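Local coordinates for protein TbiB1 (Thermobaculum terrenum, PDB 5V1V) that binds the leader peptide of the lasso-peptide precursor TbiA(alpha), probably acting as the recognition protein that delivers the precursor for maturation, at residues D8-A13 and K81-G86; I52-C57 and V62-V67; V19-L24 and R38-L43. All coordinates share one frame; numbering follows the deposited sequence. Where two conformers were deposited one is given.

Interaction 1. Residues D8-A13 and K81-G86. With ZN (zinc ion), chain G.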
# COMPACT_ATOMS: atom_id res chain seq x y z
N ASP A 8 -11.30 2.58 7.30
CA ASP A 8 -12.54 1.80 7.29
C ASP A 8 -13.45 2.15 6.11
O ASP A 8 -14.41 1.44 5.84
CB ASP A 8 -13.31 2.00 8.60
CG ASP A 8 -12.64 1.33 9.78
OD1 ASP A 8 -12.02 0.26 9.60
OD2 ASP A 8 -12.75 1.88 10.90
N ALA A 9 -13.14 3.24 5.41
CA ALA A 9 -13.92 3.67 4.25
C ALA A 9 -13.46 3.07 2.92
O ALA A 9 -14.05 3.33 1.88
CB ALA A 9 -13.95 5.19 4.17
N VAL A 10 -12.41 2.25 2.96
CA VAL A 10 -11.80 1.71 1.75
C VAL A 10 -12.26 0.29 1.46
O VAL A 10 -12.25 -0.58 2.34
CB VAL A 10 -10.26 1.79 1.82
CG1 VAL A 10 -9.62 1.15 0.59
CG2 VAL A 10 -9.81 3.23 1.91
N VAL A 11 -12.70 0.08 0.21
CA VAL A 11 -13.00 -1.25 -0.33
C VAL A 11 -11.82 -1.69 -1.21
O VAL A 11 -11.34 -0.90 -2.04
CB VAL A 11 -14.31 -1.21 -1.16
CG1 VAL A 11 -14.58 -2.56 -1.81
CG2 VAL A 11 -15.50 -0.80 -0.30
N SER A 12 -11.36 -2.93 -1.05
CA SER A 12 -10.26 -3.47 -1.85
C SER A 12 -10.76 -4.58 -2.75
O SER A 12 -11.44 -5.50 -2.29
CB SER A 12 -9.14 -4.02 -0.95
OG SER A 12 -8.67 -3.04 -0.05
N ALA A 13 -10.40 -4.50 -4.03
CA ALA A 13 -10.81 -5.48 -5.03
C ALA A 13 -9.56 -6.04 -5.70
O ALA A 13 -8.95 -5.37 -6.52
CB ALA A 13 -11.72 -4.83 -6.06
N LYS A 81 -4.00 10.33 0.70
CA LYS A 81 -5.25 10.07 -0.01
C LYS A 81 -6.32 9.47 0.91
O LYS A 81 -7.35 9.00 0.45
CB LYS A 81 -5.00 9.18 -1.24
CG LYS A 81 -4.23 9.88 -2.35
CD LYS A 81 -5.00 11.07 -2.90
CE LYS A 81 -4.11 11.95 -3.76
NZ LYS A 81 -4.92 12.97 -4.49
N GLU A 82 -6.05 9.51 2.22
CA GLU A 82 -7.00 9.03 3.24
C GLU A 82 -7.29 7.54 3.12
O GLU A 82 -8.36 7.04 3.51
CB GLU A 82 -8.28 9.90 3.30
CG GLU A 82 -7.98 11.35 3.67
CD GLU A 82 -7.19 11.50 4.97
OE1 GLU A 82 -7.55 10.85 5.98
OE2 GLU A 82 -6.21 12.27 5.00
N LEU A 83 -6.30 6.81 2.60
CA LEU A 83 -6.40 5.37 2.45
C LEU A 83 -5.85 4.62 3.67
O LEU A 83 -6.21 3.47 3.89
CB LEU A 83 -5.69 4.89 1.18
CG LEU A 83 -6.24 5.44 -0.15
CD1 LEU A 83 -5.24 5.23 -1.27
CD2 LEU A 83 -7.57 4.80 -0.49
N LEU A 84 -4.99 5.30 4.42
CA LEU A 84 -4.28 4.76 5.58
C LEU A 84 -4.39 5.75 6.70
O LEU A 84 -4.17 6.96 6.49
CB LEU A 84 -2.80 4.54 5.23
CG LEU A 84 -1.86 4.05 6.34
CD1 LEU A 84 -2.12 2.58 6.63
CD2 LEU A 84 -0.42 4.25 5.89
N GLU A 85 -4.74 5.24 7.89
CA GLU A 85 -4.88 6.07 9.08
C GLU A 85 -3.82 5.76 10.13
O GLU A 85 -3.36 4.62 10.24
CB GLU A 85 -6.29 5.91 9.68
CG GLU A 85 -7.43 6.25 8.73
CD GLU A 85 -7.37 7.66 8.17
OE1 GLU A 85 -6.58 8.49 8.67
OE2 GLU A 85 -8.13 7.96 7.22
N GLY A 86 -3.45 6.79 10.89
CA GLY A 86 -2.50 6.65 11.98
C GLY A 86 -1.04 6.82 11.58
O GLY A 86 -0.16 6.68 12.42
ZN ZN G . -6.59 10.21 7.53
O HOH W 1 -5.07 9.50 6.30
O HOH W 2 -7.93 10.84 8.88
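Val10 CG2 stands opposite the carbonyl carbon, beside the backbone N, and is the branch that meets Leu83, where chi1 of -61° and chi2 of 164° together direct CD2 to it. The contact joins the first strand of the three-stranded sheet to the Schellman motif that ends helix 64-80. In that motif Glu82 adopts positive phi, with Leu83 N bonded to Leu78 O and Glu82 N to Ala79 O. The two apolar side chains cross at about a right angle, Val10 CG2 lying 3.6 Å from Leu83 CD2. A branched valine suits the strand, while the longer leucine, buried against Phe30 and Leu78, reaches across from a backbone that does not aim it directly there. Leu83 also packs on an apolar side chain of the bound peptide, and Lys81 NZ forms a salt bridge with an acidic one, placing the turn at the leader. From the turn Glu82, and from the short strand after it Glu85, both bent at chi2, curl their carboxylates around a zinc ion. Glu82 OE1 binds the metal at 1.9 Å; Glu85 grips it unevenly, OE1 at 2.1 Å and OE2 at 2.7 Å; two waters also bind. The zinc charge probably offsets the repulsion between the carboxylates, Glu82 OE1 being 3.2 Å from Glu85 OE2. One zinc-bound water donates a hydrogen bond of 2.7 Å to Leu84 O.

Interaction 2. Residues I52-C57 and V62-V67. With ZN (zinc ion), chain F.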
# COMPACT_ATOMS: atom_id res chain seq x y z
N ILE A 52 6.48 -5.30 7.63
CA ILE A 52 6.35 -5.12 6.19
C ILE A 52 7.74 -5.03 5.56
O ILE A 52 8.01 -5.68 4.56
CB ILE A 52 5.50 -3.88 5.84
CG1 ILE A 52 4.06 -4.07 6.34
CG2 ILE A 52 5.55 -3.61 4.34
CD1 ILE A 52 3.20 -2.83 6.24
N VAL A 53 8.63 -4.24 6.16
CA VAL A 53 10.02 -4.17 5.69
C VAL A 53 10.62 -5.58 5.64
O VAL A 53 11.20 -5.98 4.63
CB VAL A 53 10.88 -3.23 6.57
CG1 VAL A 53 12.35 -3.34 6.20
CG2 VAL A 53 10.40 -1.78 6.45
N ASP A 54 10.46 -6.34 6.72
CA ASP A 54 11.06 -7.66 6.79
C ASP A 54 10.47 -8.59 5.73
O ASP A 54 11.21 -9.36 5.12
CB ASP A 54 10.92 -8.24 8.19
CG ASP A 54 11.78 -7.52 9.20
OD1 ASP A 54 12.56 -6.63 8.80
OD2 ASP A 54 11.66 -7.83 10.40
N ALA A 55 9.16 -8.50 5.49
CA ALA A 55 8.51 -9.34 4.49
C ALA A 55 9.01 -9.02 3.08
O ALA A 55 9.34 -9.93 2.32
CB ALA A 55 7.00 -9.20 4.57
N ILE A 56 9.08 -7.73 2.75
CA ILE A 56 9.56 -7.33 1.43
C ILE A 56 11.03 -7.74 1.24
O ILE A 56 11.40 -8.21 0.17
CB ILE A 56 9.32 -5.83 1.16
CG1 ILE A 56 7.81 -5.49 1.22
CG2 ILE A 56 9.89 -5.42 -0.19
CD1 ILE A 56 6.92 -6.32 0.31
N CYS A 57 11.84 -7.59 2.28
CA CYS A 57 13.24 -8.04 2.22
C CYS A 57 13.40 -9.54 2.04
O CYS A 57 14.39 -9.99 1.45
CB CYS A 57 14.00 -7.62 3.47
SG CYS A 57 14.40 -5.87 3.48
N VAL A 62 16.14 -7.16 -3.01
CA VAL A 62 16.25 -5.75 -2.67
C VAL A 62 16.92 -5.60 -1.32
O VAL A 62 16.77 -6.46 -0.45
CB VAL A 62 14.86 -5.06 -2.69
CG1 VAL A 62 13.93 -5.66 -1.64
CG2 VAL A 62 14.98 -3.55 -2.54
N ASP A 63 17.65 -4.50 -1.15
CA ASP A 63 18.31 -4.18 0.11
C ASP A 63 17.34 -3.47 1.06
O ASP A 63 16.43 -2.77 0.62
CB ASP A 63 19.53 -3.29 -0.15
CG ASP A 63 19.17 -1.98 -0.85
OD1 ASP A 63 18.79 -2.03 -2.05
OD2 ASP A 63 19.27 -0.92 -0.21
N ARG A 64 17.55 -3.65 2.36
CA ARG A 64 16.71 -3.04 3.39
C ARG A 64 16.59 -1.51 3.30
O ARG A 64 15.49 -0.99 3.42
CB ARG A 64 17.15 -3.50 4.79
CG ARG A 64 16.29 -2.97 5.93
CD ARG A 64 16.81 -3.46 7.28
NE ARG A 64 15.80 -3.28 8.31
CZ ARG A 64 14.89 -4.20 8.63
NH1 ARG A 64 14.85 -5.37 7.99
NH2 ARG A 64 14.01 -3.95 9.58
N PRO A 65 17.71 -0.78 3.07
CA PRO A 65 17.57 0.69 2.96
C PRO A 65 16.61 1.14 1.86
O PRO A 65 15.85 2.09 2.07
CB PRO A 65 19.01 1.14 2.66
CG PRO A 65 19.85 0.12 3.35
CD PRO A 65 19.13 -1.18 3.12
N THR A 66 16.62 0.46 0.72
CA THR A 66 15.73 0.80 -0.38
C THR A 66 14.29 0.54 0.03
O THR A 66 13.41 1.37 -0.22
CB THR A 66 16.08 -0.00 -1.64
OG1 THR A 66 17.36 0.42 -2.12
CG2 THR A 66 15.05 0.22 -2.74
N VAL A 67 14.05 -0.60 0.67
CA VAL A 67 12.70 -0.93 1.12
C VAL A 67 12.19 0.11 2.12
O VAL A 67 11.06 0.56 2.02
CB VAL A 67 12.62 -2.34 1.75
CG1 VAL A 67 11.21 -2.60 2.27
CG2 VAL A 67 13.01 -3.39 0.73
ZN ZN F . 12.79 -6.92 11.72
O HOH W 3 14.64 -7.23 10.90
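Asp54 OD1 and the Arg64 guanidinium form the salt bridge that joins helix 49-59 to the start of helix 64-80. Arg64 NH1 donates to Asp54 OD1 over 2.7 Å at 156°, the oxygen lying almost in the guanidinium plane, whereas NH2 makes a longer, weak bond of 3.1 Å to the same oxygen. The carboxylate and guanidinium planes are turned 50° apart. OD1 alone accepts from the arginine, while Asp54 OD2 binds a zinc ion at 2.0 Å, a site that Glu50 shares; Glu50 also pairs with Arg64 NH2, and the two acidic partners probably set the orientation of the guanidinium. An arginine extended from CG to NE, with CG anti to its backbone N (chi1 -177°), has the length to span the gap. Val53 CG1 lies over one face of the guanidinium, 3.6 Å from Arg64 CZ, and covers that face. Deeper in, Val67 CG2 touches both Ile56 CG2, 3.8 Å away, and Cys57 SG, compact apolar groups that let the helices come close. Asp63 is the N-cap of helix 64-80, accepting from Thr66 N and from Thr66 OG1. Ile56, Val62 and Thr66 each pack on an aromatic side chain of the bound peptide. The pair of successive helices is consistent with the helix-turn-helix core of the PqqD family, here helping to receive a leader peptide.

Interaction 3. Residues V19-L24 and R38-L43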
# COMPACT_ATOMS: atom_id res chain seq x y z
N VAL A 19 -4.48 -4.64 -7.21
CA VAL A 19 -5.60 -4.32 -6.33
C VAL A 19 -6.18 -3.00 -6.78
O VAL A 19 -5.45 -2.04 -7.02
CB VAL A 19 -5.20 -4.14 -4.85
CG1 VAL A 19 -6.43 -4.29 -3.96
CG2 VAL A 19 -4.14 -5.13 -4.42
N VAL A 20 -7.50 -2.94 -6.89
CA VAL A 20 -8.20 -1.69 -7.09
C VAL A 20 -8.74 -1.26 -5.72
O VAL A 20 -9.37 -2.06 -5.01
CB VAL A 20 -9.34 -1.84 -8.11
CG1 VAL A 20 -10.08 -0.53 -8.29
CG2 VAL A 20 -8.77 -2.32 -9.44
N LEU A 21 -8.48 -0.01 -5.35
CA LEU A 21 -8.98 0.54 -4.08
C LEU A 21 -10.06 1.58 -4.36
O LEU A 21 -9.86 2.45 -5.21
CB LEU A 21 -7.86 1.22 -3.29
CG LEU A 21 -6.57 0.43 -3.12
CD1 LEU A 21 -5.53 1.23 -2.36
CD2 LEU A 21 -6.87 -0.86 -2.39
N LEU A 22 -11.17 1.50 -3.63
CA LEU A 22 -12.24 2.48 -3.74
C LEU A 22 -12.44 3.14 -2.38
O LEU A 22 -12.70 2.45 -1.39
CB LEU A 22 -13.53 1.80 -4.18
CG LEU A 22 -13.64 1.25 -5.60
CD1 LEU A 22 -12.92 -0.08 -5.75
CD2 LEU A 22 -15.11 1.09 -5.93
N HIS A 23 -12.32 4.46 -2.33
CA HIS A 23 -12.59 5.16 -1.10
C HIS A 23 -14.05 5.61 -1.13
O HIS A 23 -14.43 6.45 -1.95
CB HIS A 23 -11.66 6.35 -0.95
CG HIS A 23 -11.65 6.91 0.44
ND1 HIS A 23 -12.77 7.44 1.04
CD2 HIS A 23 -10.65 7.01 1.34
CE1 HIS A 23 -12.46 7.84 2.26
NE2 HIS A 23 -11.19 7.58 2.47
N LEU A 24 -14.86 5.01 -0.26
CA LEU A 24 -16.32 5.21 -0.32
C LEU A 24 -16.80 6.61 0.04
O LEU A 24 -17.96 6.95 -0.23
CB LEU A 24 -17.05 4.19 0.54
CG LEU A 24 -16.88 2.73 0.13
CD1 LEU A 24 -17.72 1.83 1.03
CD2 LEU A 24 -17.22 2.50 -1.33
N ARG A 38 1.46 -6.01 -2.70
CA ARG A 38 1.93 -6.85 -1.61
C ARG A 38 1.92 -6.10 -0.27
O ARG A 38 1.46 -6.64 0.74
CB ARG A 38 3.32 -7.43 -1.89
CG ARG A 38 3.82 -8.36 -0.80
CD ARG A 38 3.04 -9.67 -0.70
NE ARG A 38 3.57 -10.50 0.38
CZ ARG A 38 2.86 -11.03 1.36
NH1 ARG A 38 1.54 -10.87 1.42
NH2 ARG A 38 3.47 -11.76 2.28
N ILE A 39 2.42 -4.87 -0.28
CA ILE A 39 2.37 -4.02 0.91
C ILE A 39 0.92 -3.84 1.38
O ILE A 39 0.64 -3.97 2.57
CB ILE A 39 3.07 -2.67 0.68
CG1 ILE A 39 4.57 -2.90 0.50
CG2 ILE A 39 2.79 -1.73 1.86
CD1 ILE A 39 5.29 -1.73 -0.12
N TRP A 40 0.00 -3.57 0.44
CA TRP A 40 -1.39 -3.41 0.82
C TRP A 40 -1.94 -4.67 1.50
O TRP A 40 -2.60 -4.59 2.54
CB TRP A 40 -2.23 -3.04 -0.39
CG TRP A 40 -3.64 -2.71 -0.04
CD1 TRP A 40 -4.72 -3.55 -0.12
CD2 TRP A 40 -4.13 -1.47 0.50
NE1 TRP A 40 -5.85 -2.90 0.32
CE2 TRP A 40 -5.52 -1.63 0.70
CE3 TRP A 40 -3.54 -0.24 0.82
CZ2 TRP A 40 -6.33 -0.61 1.21
CZ3 TRP A 40 -4.35 0.78 1.33
CH2 TRP A 40 -5.74 0.58 1.51
N SER A 41 -1.62 -5.83 0.94
CA SER A 41 -2.07 -7.09 1.52
C SER A 41 -1.56 -7.28 2.95
O SER A 41 -2.29 -7.77 3.82
CB SER A 41 -1.67 -8.26 0.64
OG SER A 41 -2.35 -8.21 -0.61
N LEU A 42 -0.31 -6.88 3.19
CA LEU A 42 0.26 -6.95 4.53
C LEU A 42 -0.41 -5.96 5.48
O LEU A 42 -0.65 -6.28 6.64
CB LEU A 42 1.78 -6.72 4.47
CG LEU A 42 2.57 -7.84 3.77
CD1 LEU A 42 3.90 -7.34 3.22
CD2 LEU A 42 2.79 -9.02 4.71
N LEU A 43 -0.71 -4.75 4.99
CA LEU A 43 -1.47 -3.79 5.79
C LEU A 43 -2.86 -4.35 6.15
O LEU A 43 -3.34 -4.17 7.27
CB LEU A 43 -1.62 -2.45 5.06
CG LEU A 43 -0.35 -1.61 4.95
CD1 LEU A 43 -0.59 -0.50 3.93
CD2 LEU A 43 0.09 -1.03 6.28
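Leu21 and Trp40 approach from opposite directions, the leucine from strand 18-23 and the indole from helix 34-44, and the methyl groups of the first lie over a face of the second. Leu21 CD2 sits above the five-membered ring, 3.7 Å from its centroid and 26° off the normal, in a CH-pi contact; its nearest ring carbon is Trp40 CE2 at 3.5 Å. CD1 takes the neighbouring place over the six-membered ring, at similar distances from all six of its atoms and 3.9 Å from Trp40 CZ3. The fork of one leucine thus spans both rings; a branched side chain suits this position because its two methyls can cover both. Trp40 CG stands anti to the backbone N (chi1 -174°), and this extension carries the indole off the helix and against the sheet. Val19, two residues before Leu21 and pointing to the same side of the strand, adds a lighter contact: its CG1 approaches Trp40 CD1 at 4.3 Å. The buried indole N-H is satisfied: Trp40 NE1 is hydrogen-bonded to Ser12 OG on the adjoining strand 10-15, which helps hold the ring in its rotation. Leu78 of helix 64-80 also touches the tryptophan. Close by, His14 and Glu44 bind a zinc ion, with Val19 packing on the histidine. A large aromatic wedged between the sheet and the first helix forms part of the hydrophobic core of this PqqD-like fold, in which a three-stranded antiparallel sheet packs against three helices.

In the fold
Interaction 3 is the buried one: apolar groups over an indole join sheet to helix near the middle of the chain. Interactions 1 and 2 are only partly buried, lie on opposite sides of the chain's centre and each includes a zinc ion, but interaction 1 crosses by one small apolar touch whereas interaction 2 adds a salt bridge between helices. Interactions 1 and 3 share a sheet, since strands 10-15 and 18-23 are neighbours in it, and Glu82 packs on His23. Interaction 2 meets interaction 3 through helix 34-44, where Ile52 packs on Leu43, while helix 64-80 runs from interaction 2 towards interaction 1.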